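Local coordinates for protein xylulose kinase (Escherichia coli, PDB 2ITM) that phosphorylates D-xylulose to D-xylulose 5-phosphate with ATP, as a homodimeric sugar kinase of the FGGY family, at residues Trp40-Pro45 with Asp98-Gln103; His78-Leu83 with Pro130-Val135; Leu151-Leu156 with Ala165-Asp170. One frame throughout, in Å; residues are numbered along the deposited sequence.

Contact 1 of 3, residues Trp40-Pro45 with Asp98-Gln103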
loop_
_atom_site.group_PDB
_atom_site.type_symbol
_atom_site.label_atom_id
_atom_site.label_comp_id
_atom_site.label_asym_id
_atom_site.label_seq_id
_atom_site.Cartn_x
_atom_site.Cartn_y
_atom_site.Cartn_z
ATOM N N TRP A 40 2.358 27.123 -8.264
ATOM C CA TRP A 40 1.886 28.484 -8.123
ATOM C C TRP A 40 0.546 28.457 -7.427
ATOM O O TRP A 40 -0.324 27.647 -7.740
ATOM C CB TRP A 40 1.795 29.260 -9.421
ATOM C CG TRP A 40 3.103 29.588 -10.027
ATOM C CD1 TRP A 40 4.230 28.842 -9.992
ATOM C CD2 TRP A 40 3.420 30.749 -10.786
ATOM N NE1 TRP A 40 5.239 29.468 -10.676
ATOM C CE2 TRP A 40 4.763 30.645 -11.173
ATOM C CE3 TRP A 40 2.701 31.878 -11.179
ATOM C CZ2 TRP A 40 5.391 31.611 -11.933
ATOM C CZ3 TRP A 40 3.327 32.832 -11.920
ATOM C CH2 TRP A 40 4.658 32.694 -12.297
ATOM N N SER A 41 0.401 29.358 -6.469
ATOM C CA SER A 41 -0.830 29.528 -5.733
ATOM C C SER A 41 -1.060 31.011 -5.515
ATOM O O SER A 41 -0.320 31.653 -4.787
ATOM C CB SER A 41 -0.760 28.786 -4.400
ATOM O OG SER A 41 -2.036 28.642 -3.824
ATOM N N GLU A 42 -2.079 31.544 -6.185
ATOM C CA GLU A 42 -2.257 32.975 -6.232
ATOM C C GLU A 42 -3.727 33.353 -6.030
ATOM O O GLU A 42 -4.627 32.590 -6.325
ATOM C CB GLU A 42 -1.786 33.526 -7.579
ATOM C CG GLU A 42 -0.278 33.484 -7.771
ATOM C CD GLU A 42 0.132 34.023 -9.118
ATOM O OE1 GLU A 42 -0.742 34.081 -10.008
ATOM O OE2 GLU A 42 1.284 34.377 -9.257
ATOM N N GLN A 43 -3.939 34.559 -5.530
ATOM C CA GLN A 43 -5.253 35.168 -5.514
ATOM C C GLN A 43 -5.190 36.636 -5.892
ATOM O O GLN A 43 -4.186 37.300 -5.698
ATOM C CB GLN A 43 -5.919 34.991 -4.152
ATOM C CG GLN A 43 -6.472 33.611 -3.911
ATOM C CD GLN A 43 -6.870 33.367 -2.474
ATOM O OE1 GLN A 43 -7.680 32.507 -2.198
ATOM N NE2 GLN A 43 -6.284 34.111 -1.564
ATOM N N ASP A 44 -6.285 37.128 -6.442
ATOM C CA ASP A 44 -6.422 38.549 -6.770
ATOM C C ASP A 44 -6.953 39.319 -5.563
ATOM O O ASP A 44 -8.045 39.070 -5.082
ATOM C CB ASP A 44 -7.329 38.702 -7.991
ATOM C CG ASP A 44 -7.862 40.106 -8.168
ATOM O OD1 ASP A 44 -8.841 40.260 -8.915
ATOM O OD2 ASP A 44 -7.380 41.110 -7.628
ATOM N N PRO A 45 -6.155 40.253 -5.075
ATOM C CA PRO A 45 -6.459 40.905 -3.808
ATOM C C PRO A 45 -7.801 41.605 -3.886
ATOM O O PRO A 45 -8.461 41.794 -2.880
ATOM C CB PRO A 45 -5.311 41.904 -3.643
ATOM C CG PRO A 45 -4.215 41.359 -4.416
ATOM C CD PRO A 45 -4.837 40.649 -5.586
ATOM N N ASP A 98 2.081 28.633 -1.995
ATOM C CA ASP A 98 2.895 28.726 -3.195
ATOM C C ASP A 98 4.292 28.165 -2.941
ATOM O O ASP A 98 4.910 28.451 -1.931
ATOM C CB ASP A 98 2.980 30.188 -3.627
ATOM C CG ASP A 98 3.450 30.368 -5.055
ATOM O OD1 ASP A 98 4.665 30.396 -5.287
ATOM O OD2 ASP A 98 2.668 30.527 -6.005
ATOM N N GLY A 99 4.785 27.372 -3.883
ATOM C CA GLY A 99 6.092 26.760 -3.763
ATOM C C GLY A 99 7.066 27.057 -4.863
ATOM O O GLY A 99 7.929 26.248 -5.157
ATOM N N ARG A 100 6.951 28.228 -5.465
ATOM C CA ARG A 100 7.769 28.584 -6.606
ATOM C C ARG A 100 9.176 29.037 -6.269
ATOM O O ARG A 100 10.023 29.069 -7.139
ATOM C CB ARG A 100 7.085 29.647 -7.454
ATOM C CG ARG A 100 7.391 31.064 -7.043
ATOM C CD ARG A 100 6.667 32.105 -7.855
ATOM N NE ARG A 100 5.223 32.006 -7.714
ATOM C CZ ARG A 100 4.359 32.791 -8.330
ATOM N NH1 ARG A 100 4.782 33.746 -9.134
ATOM N NH2 ARG A 100 3.060 32.625 -8.135
ATOM N N CYS A 101 9.456 29.351 -5.011
ATOM C CA CYS A 101 10.710 30.029 -4.667
ATOM C C CYS A 101 11.691 29.266 -3.776
ATOM O O CYS A 101 12.412 29.860 -3.001
ATOM C CB CYS A 101 10.441 31.403 -4.060
ATOM S SG CYS A 101 9.681 31.377 -2.430
ATOM N N ALA A 102 11.724 27.950 -3.900
ATOM C CA ALA A 102 12.682 27.151 -3.149
ATOM C C ALA A 102 14.125 27.603 -3.315
ATOM O O ALA A 102 14.858 27.699 -2.345
ATOM C CB ALA A 102 12.541 25.711 -3.490
ATOM N N GLN A 103 14.521 27.882 -4.544
ATOM C CA GLN A 103 15.886 28.288 -4.836
ATOM C C GLN A 103 16.255 29.543 -4.065
ATOM O O GLN A 103 17.325 29.650 -3.486
ATOM C CB GLN A 103 16.042 28.546 -6.328
ATOM C CG GLN A 103 17.462 28.474 -6.817
ATOM C CD GLN A 103 18.058 29.821 -7.083
ATOM O OE1 GLN A 103 17.358 30.816 -7.097
ATOM N NE2 GLN A 103 19.357 29.862 -7.296
#
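The guanidinium of Arg100 lies flat on the indole of Trp40, a cation-pi stack that joins the loop leading into strand 42-43 to an Asx turn just ahead of helix 102-111, in the N-terminal domain of this FGGY kinase. CZ of Arg100 sits 3.4 Å from the centroid of the six-membered ring of Trp40, and the two planes are only 18° apart. NH1 spreads over CZ3 and CH2 of the ring, while NH2 of Arg100 comes within 3.2 Å of CE3 of Trp40. At the edge of the same guanidinium, nearly in its plane, Glu42 closes a salt bridge: NH2 of Arg100 donates to OE2 of Glu42 at 2.7 Å in an almost straight bond of 173°. The donor meets this oxygen from above the carboxylate plane, and OE2 is also paired with Arg91.

Asp98 positions the stacked group. It takes Arg100 side-on, with NE of Arg100 3.0 Å from OD1 of Asp98 and NH2 of Arg100 3.0 Å from OD2. The bend in the arginine chain at chi3 (62°) helps to place NE for this grip. Bonds to two carboxylates limit the rotation of the guanidinium and probably help to keep it flat on the indole. Asp98 also holds the other segment directly, because the backbone N of Ser41 donates to OD2 of Asp98 at 2.6 Å, from the face opposite to Arg100 NH2.

Trp134 of helix 128-138 makes a second cation-pi contact with Arg100, and its ring stands steeply to that of Trp40. The Asx turn is closed by the backbone N of Arg100, which donates to OD1 of Asp98 at 3.2 Å from the face opposite to NE.

Contact 2 of 3, residues His78-Leu83 with Pro130-Val135. With XUL (D-xylulose), chain C.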
loop_
_atom_site.group_PDB
_atom_site.type_symbol
_atom_site.label_atom_id
_atom_site.label_comp_id
_atom_site.label_asym_id
_atom_site.label_seq_id
_atom_site.Cartn_x
_atom_site.Cartn_y
_atom_site.Cartn_z
ATOM N N HIS A 78 1.635 35.150 5.474
ATOM C CA HIS A 78 2.741 35.012 4.536
ATOM C C HIS A 78 2.495 35.369 3.068
ATOM O O HIS A 78 3.386 35.239 2.251
ATOM C CB HIS A 78 3.180 33.560 4.423
ATOM C CG HIS A 78 3.488 32.915 5.731
ATOM N ND1 HIS A 78 4.419 33.418 6.608
ATOM C CD2 HIS A 78 2.997 31.796 6.304
ATOM C CE1 HIS A 78 4.483 32.640 7.667
ATOM N NE2 HIS A 78 3.628 31.651 7.509
ATOM N N GLY A 79 1.275 35.772 2.739
ATOM C CA GLY A 79 0.913 36.139 1.385
ATOM C C GLY A 79 1.590 37.443 1.006
ATOM O O GLY A 79 1.564 38.404 1.752
ATOM N N ALA A 80 2.203 37.464 -0.167
ATOM C CA ALA A 80 2.866 38.657 -0.661
ATOM C C ALA A 80 1.985 39.522 -1.573
ATOM O O ALA A 80 1.732 39.176 -2.715
ATOM C CB ALA A 80 4.156 38.311 -1.331
ATOM N N THR A 81 1.534 40.647 -1.044
ATOM C CA THR A 81 0.817 41.637 -1.826
ATOM C C THR A 81 1.706 42.818 -2.208
ATOM O O THR A 81 2.148 43.569 -1.356
ATOM C CB THR A 81 -0.428 42.131 -1.068
ATOM O OG1 THR A 81 -1.177 41.025 -0.567
ATOM C CG2 THR A 81 -1.377 42.841 -2.000
ATOM N N LEU A 82 1.946 42.967 -3.504
ATOM C CA LEU A 82 2.837 43.992 -4.020
ATOM C C LEU A 82 2.094 45.203 -4.579
ATOM O O LEU A 82 1.358 45.099 -5.556
ATOM C CB LEU A 82 3.734 43.434 -5.117
ATOM C CG LEU A 82 4.701 42.282 -4.873
ATOM C CD1 LEU A 82 6.026 42.609 -5.460
ATOM C CD2 LEU A 82 4.824 41.893 -3.429
ATOM N N LEU A 83 2.327 46.355 -3.975
ATOM C CA LEU A 83 1.690 47.583 -4.387
ATOM C C LEU A 83 2.703 48.570 -4.942
ATOM O O LEU A 83 3.806 48.682 -4.432
ATOM C CB LEU A 83 0.962 48.207 -3.202
ATOM C CG LEU A 83 -0.078 47.345 -2.501
ATOM C CD1 LEU A 83 -0.736 48.117 -1.414
ATOM C CD2 LEU A 83 -1.098 46.806 -3.454
ATOM N N PRO A 130 11.482 35.276 0.508
ATOM C CA PRO A 130 11.944 34.617 -0.693
ATOM C C PRO A 130 11.058 34.878 -1.904
ATOM O O PRO A 130 11.551 34.890 -3.020
ATOM C CB PRO A 130 11.939 33.138 -0.342
ATOM C CG PRO A 130 11.055 33.025 0.788
ATOM C CD PRO A 130 11.107 34.292 1.535
ATOM N N LYS A 131 9.780 35.074 -1.692
ATOM C CA LYS A 131 8.843 35.406 -2.740
ATOM C C LYS A 131 9.283 36.661 -3.466
ATOM O O LYS A 131 9.178 36.764 -4.673
ATOM C CB LYS A 131 7.442 35.593 -2.211
ATOM C CG LYS A 131 6.720 34.307 -1.888
ATOM C CD LYS A 131 5.391 34.563 -1.214
ATOM C CE LYS A 131 4.927 33.351 -0.455
ATOM N NZ LYS A 131 3.735 33.628 0.370
ATOM N N LEU A 132 9.792 37.615 -2.709
ATOM C CA LEU A 132 10.225 38.870 -3.282
ATOM C C LEU A 132 11.535 38.828 -4.043
ATOM O O LEU A 132 11.687 39.517 -5.039
ATOM C CB LEU A 132 10.196 39.987 -2.258
ATOM C CG LEU A 132 8.799 40.606 -2.384
ATOM C CD1 LEU A 132 7.952 40.282 -1.212
ATOM C CD2 LEU A 132 8.790 42.055 -2.753
ATOM N N LEU A 133 12.470 38.018 -3.566
ATOM C CA LEU A 133 13.642 37.671 -4.350
ATOM C C LEU A 133 13.280 37.043 -5.686
ATOM O O LEU A 133 13.855 37.385 -6.699
ATOM C CB LEU A 133 14.566 36.754 -3.562
ATOM C CG LEU A 133 15.897 37.340 -3.096
ATOM C CD1 LEU A 133 15.696 38.193 -1.878
ATOM C CD2 LEU A 133 16.894 36.253 -2.815
ATOM N N TRP A 134 12.321 36.129 -5.684
ATOM C CA TRP A 134 11.853 35.516 -6.917
ATOM C C TRP A 134 11.314 36.539 -7.907
ATOM O O TRP A 134 11.683 36.534 -9.070
ATOM C CB TRP A 134 10.796 34.448 -6.642
ATOM C CG TRP A 134 10.366 33.673 -7.844
ATOM C CD1 TRP A 134 10.820 32.463 -8.224
ATOM C CD2 TRP A 134 9.397 34.057 -8.820
ATOM N NE1 TRP A 134 10.200 32.054 -9.378
ATOM C CE2 TRP A 134 9.316 33.021 -9.762
ATOM C CE3 TRP A 134 8.583 35.171 -8.995
ATOM C CZ2 TRP A 134 8.460 33.069 -10.850
ATOM C CZ3 TRP A 134 7.736 35.211 -10.068
ATOM C CH2 TRP A 134 7.682 34.172 -10.985
ATOM N N VAL A 135 10.460 37.433 -7.439
ATOM C CA VAL A 135 9.971 38.505 -8.283
ATOM C C VAL A 135 11.103 39.383 -8.817
ATOM O O VAL A 135 11.161 39.671 -10.000
ATOM C CB VAL A 135 8.907 39.358 -7.575
ATOM C CG1 VAL A 135 8.629 40.639 -8.357
ATOM C CG2 VAL A 135 7.631 38.561 -7.375
HETATM C C1 XUL C . 2.331 28.713 8.385
HETATM C C2 XUL C . 0.907 28.309 8.728
HETATM C C3 XUL C . -0.172 29.321 8.577
HETATM C C4 XUL C . -1.041 28.816 7.455
HETATM C C5 XUL C . -1.945 29.887 6.879
HETATM O O1 XUL C . 2.952 29.348 9.472
HETATM O O2 XUL C . 0.535 26.954 8.611
HETATM O O3 XUL C . 0.451 30.489 8.126
HETATM O O4 XUL C . -0.138 28.377 6.479
HETATM O O5 XUL C . -1.684 31.093 7.524
#
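Lys131 reaches from helix 128-138 to the backbone of His78, and this is the polar link between the segments. Its chain is extended beyond CG, and NZ of Lys131 donates a short hydrogen bond of 2.5 Å to O of His78, from above the carbonyl plane. The ammonium also donates to the carbonyl oxygens of Gly126 and Ile94, and is thus shared among three main-chain carbonyls. O of His78 accepts a second bond, from OG1 of Thr128.

Apolar contacts continue along the strand. CB of Ala80 rests against the aliphatic part of the lysine, 3.9 Å from CD of Lys131. Two residues on, Leu82 and Leu132 meet tip to tip, with CD1 of Leu82 3.9 Å from CD2 of Leu132. CG1 of Val135 lies more loosely against CD1 of Leu82, and Val149 of the neighbouring strand 148-150 packs on both leucines.

The ligand contact is made by the imidazole of His78. Its NE2 is hydrogen-bonded to O1 of D-xylulose at 3.1 Å, nearly straight at 175°, with the sugar at the ring edge. ND1 is hydrogen-bonded to O of Gly173, and the two bonds together would fix how the ring is turned. Helix 128-138 thus holds the carbonyl of a substrate-binding histidine through Lys131 and Thr128, behind the D-xylulose pocket of an FGGY kinase.

Contact 3 of 3, residues Leu151-Leu156 with Ala165-Asp170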
loop_
_atom_site.group_PDB
_atom_site.type_symbol
_atom_site.label_atom_id
_atom_site.label_comp_id
_atom_site.label_asym_id
_atom_site.label_seq_id
_atom_site.Cartn_x
_atom_site.Cartn_y
_atom_site.Cartn_z
ATOM N N LEU A 151 0.908 41.903 3.723
ATOM C CA LEU A 151 0.238 40.653 3.956
ATOM C C LEU A 151 -1.249 40.775 3.629
ATOM O O LEU A 151 -1.770 41.855 3.490
ATOM C CB LEU A 151 0.473 40.192 5.390
ATOM C CG LEU A 151 1.920 39.875 5.758
ATOM C CD1 LEU A 151 2.137 39.927 7.243
ATOM C CD2 LEU A 151 2.301 38.513 5.222
ATOM N N PRO A 152 -1.920 39.653 3.485
ATOM C CA PRO A 152 -3.251 39.654 2.881
ATOM C C PRO A 152 -4.288 40.402 3.722
ATOM O O PRO A 152 -5.018 41.218 3.191
ATOM C CB PRO A 152 -3.562 38.156 2.763
ATOM C CG PRO A 152 -2.230 37.532 2.604
ATOM C CD PRO A 152 -1.321 38.291 3.486
ATOM N N LYS A 153 -4.331 40.140 5.020
ATOM C CA LYS A 153 -5.280 40.815 5.889
ATOM C C LYS A 153 -4.981 42.311 5.993
ATOM O O LYS A 153 -5.870 43.117 6.198
ATOM C CB LYS A 153 -5.298 40.174 7.263
ATOM C CG LYS A 153 -4.362 40.828 8.242
ATOM C CD LYS A 153 -4.404 40.171 9.576
ATOM C CE LYS A 153 -3.645 40.979 10.601
ATOM N NZ LYS A 153 -2.245 41.240 10.244
ATOM N N ASP A 154 -3.710 42.647 5.846
ATOM C CA ASP A 154 -3.249 44.011 5.906
ATOM C C ASP A 154 -3.603 44.798 4.648
ATOM O O ASP A 154 -3.831 45.991 4.714
ATOM C CB ASP A 154 -1.759 44.067 6.210
ATOM C CG ASP A 154 -1.410 43.412 7.530
ATOM O OD1 ASP A 154 -2.238 43.443 8.446
ATOM O OD2 ASP A 154 -0.344 42.838 7.730
ATOM N N TYR A 155 -3.678 44.123 3.511
ATOM C CA TYR A 155 -4.209 44.765 2.321
ATOM C C TYR A 155 -5.666 45.115 2.551
ATOM O O TYR A 155 -6.109 46.194 2.223
ATOM C CB TYR A 155 -4.079 43.894 1.076
ATOM C CG TYR A 155 -4.855 44.443 -0.098
ATOM C CD1 TYR A 155 -4.352 45.468 -0.862
ATOM C CD2 TYR A 155 -6.103 43.949 -0.418
ATOM C CE1 TYR A 155 -5.060 45.969 -1.926
ATOM C CE2 TYR A 155 -6.817 44.441 -1.470
ATOM C CZ TYR A 155 -6.299 45.457 -2.221
ATOM O OH TYR A 155 -7.019 45.958 -3.266
ATOM N N LEU A 156 -6.377 44.178 3.155
ATOM C CA LEU A 156 -7.723 44.394 3.632
ATOM C C LEU A 156 -7.872 45.619 4.526
ATOM O O LEU A 156 -8.756 46.430 4.316
ATOM C CB LEU A 156 -8.237 43.144 4.329
ATOM C CG LEU A 156 -9.712 42.856 4.221
ATOM C CD1 LEU A 156 -10.230 43.125 2.830
ATOM C CD2 LEU A 156 -9.973 41.426 4.613
ATOM N N ALA A 165 -0.572 49.113 7.840
ATOM C CA ALA A 165 -0.222 48.577 9.139
ATOM C C ALA A 165 -0.313 47.059 9.235
ATOM O O ALA A 165 -1.132 46.442 8.588
ATOM C CB ALA A 165 -1.039 49.222 10.207
ATOM N N SER A 166 0.540 46.476 10.067
ATOM C CA SER A 166 0.426 45.082 10.444
ATOM C C SER A 166 0.632 44.841 11.939
ATOM O O SER A 166 0.929 45.753 12.674
ATOM C CB SER A 166 1.397 44.229 9.626
ATOM O OG SER A 166 1.077 42.867 9.696
ATOM N N ASP A 167 0.495 43.590 12.322
ATOM C CA ASP A 167 0.784 43.153 13.669
ATOM C C ASP A 167 2.010 42.253 13.734
ATOM O O ASP A 167 2.443 41.730 12.748
ATOM C CB ASP A 167 -0.427 42.460 14.276
ATOM C CG ASP A 167 -0.558 41.037 13.834
ATOM O OD1 ASP A 167 -0.216 40.153 14.609
ATOM O OD2 ASP A 167 -0.999 40.713 12.729
ATOM N N MET A 168 2.537 42.072 14.935
ATOM C CA MET A 168 3.763 41.313 15.150
ATOM C C MET A 168 3.687 39.820 14.743
ATOM O O MET A 168 4.657 39.228 14.328
ATOM C CB MET A 168 4.230 41.454 16.594
ATOM C CG MET A 168 4.509 42.888 17.021
ATOM S SD MET A 168 5.856 43.664 16.138
ATOM C CE MET A 168 5.878 45.234 16.935
ATOM N N SER A 169 2.521 39.215 14.889
ATOM C CA SER A 169 2.336 37.822 14.556
ATOM C C SER A 169 2.341 37.551 13.058
ATOM O O SER A 169 2.920 36.588 12.632
ATOM C CB SER A 169 1.090 37.240 15.240
ATOM O OG SER A 169 -0.096 37.578 14.568
ATOM N N ASP A 170 1.680 38.408 12.307
ATOM C CA ASP A 170 1.690 38.293 10.862
ATOM C C ASP A 170 3.053 38.719 10.300
ATOM O O ASP A 170 3.609 38.063 9.442
ATOM C CB ASP A 170 0.561 39.144 10.264
ATOM C CG ASP A 170 -0.315 38.356 9.269
ATOM O OD1 ASP A 170 -1.213 38.992 8.682
ATOM O OD2 ASP A 170 -0.178 37.155 9.009
HETATM O O HOH W 1 -2.534 38.052 6.704
HETATM O O HOH W 2 -2.444 47.941 6.013
#
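Three carboxylates, those of Asp154, Asp167 and Asp170, are turned on the single ammonium of Lys153, tying the first turn of helix 152-161 to strand 165-167 and the start of helix 168-172. Asp170 presents the anti side of OD1, 2.9 Å from NZ of Lys153, the side chains meeting tip to tip. Asp154 offers the syn side of OD1, 2.8 Å from NZ of Lys153, and both bonds are tilted from the carboxylate planes. Asp167 is approached nearly along its C-O bond, with OD2 2.8 Å from NZ of Lys153. The lysine chain runs extended and bends at chi4 (-56°), which turns NZ into this cluster.

OD2 of Asp154 accepts from OG of Ser166, at a doubtfully short distance. Asp167 is the N-cap of helix 168-172: its OD1 accepts from N of Ser169 and, separately, from its OG. A water links N of Lys153 to OD1 of Asp170. An alanine in place of Lys153 would probably leave Asp167 OD2 and Asp170 OD1 without their positive partner, the latter keeping the water.

OD2 of Asp154 is only 4.1 Å from OD1 of Asp170, and the ammonium, with Arg157 on Asp154, probably offsets the repulsion between these carboxylates.

In the fold
All three contacts lie in the N-terminal FGGY domain, and each touches the other two. Contacts 1 and 2 have centres about 9 Å apart and share packing through Trp134, whose CE2 is 3.4 Å from CD of Arg100. Contact 3, with its centre about 14 Å from that of contact 2, meets it where CD2 of Leu151 lies 3.4 Å from N of His78. Contacts 2 and 3 both approach the sugar: the side chain of His78 is about 7 Å from that of Asp233, the probable proton acceptor, and the side chain of Asp170 is about 6 Å from that of Asp233 and about 6 Å from D-xylulose. Contact 1 stands further back, the Ser41 side chain about 10 Å from the ligand.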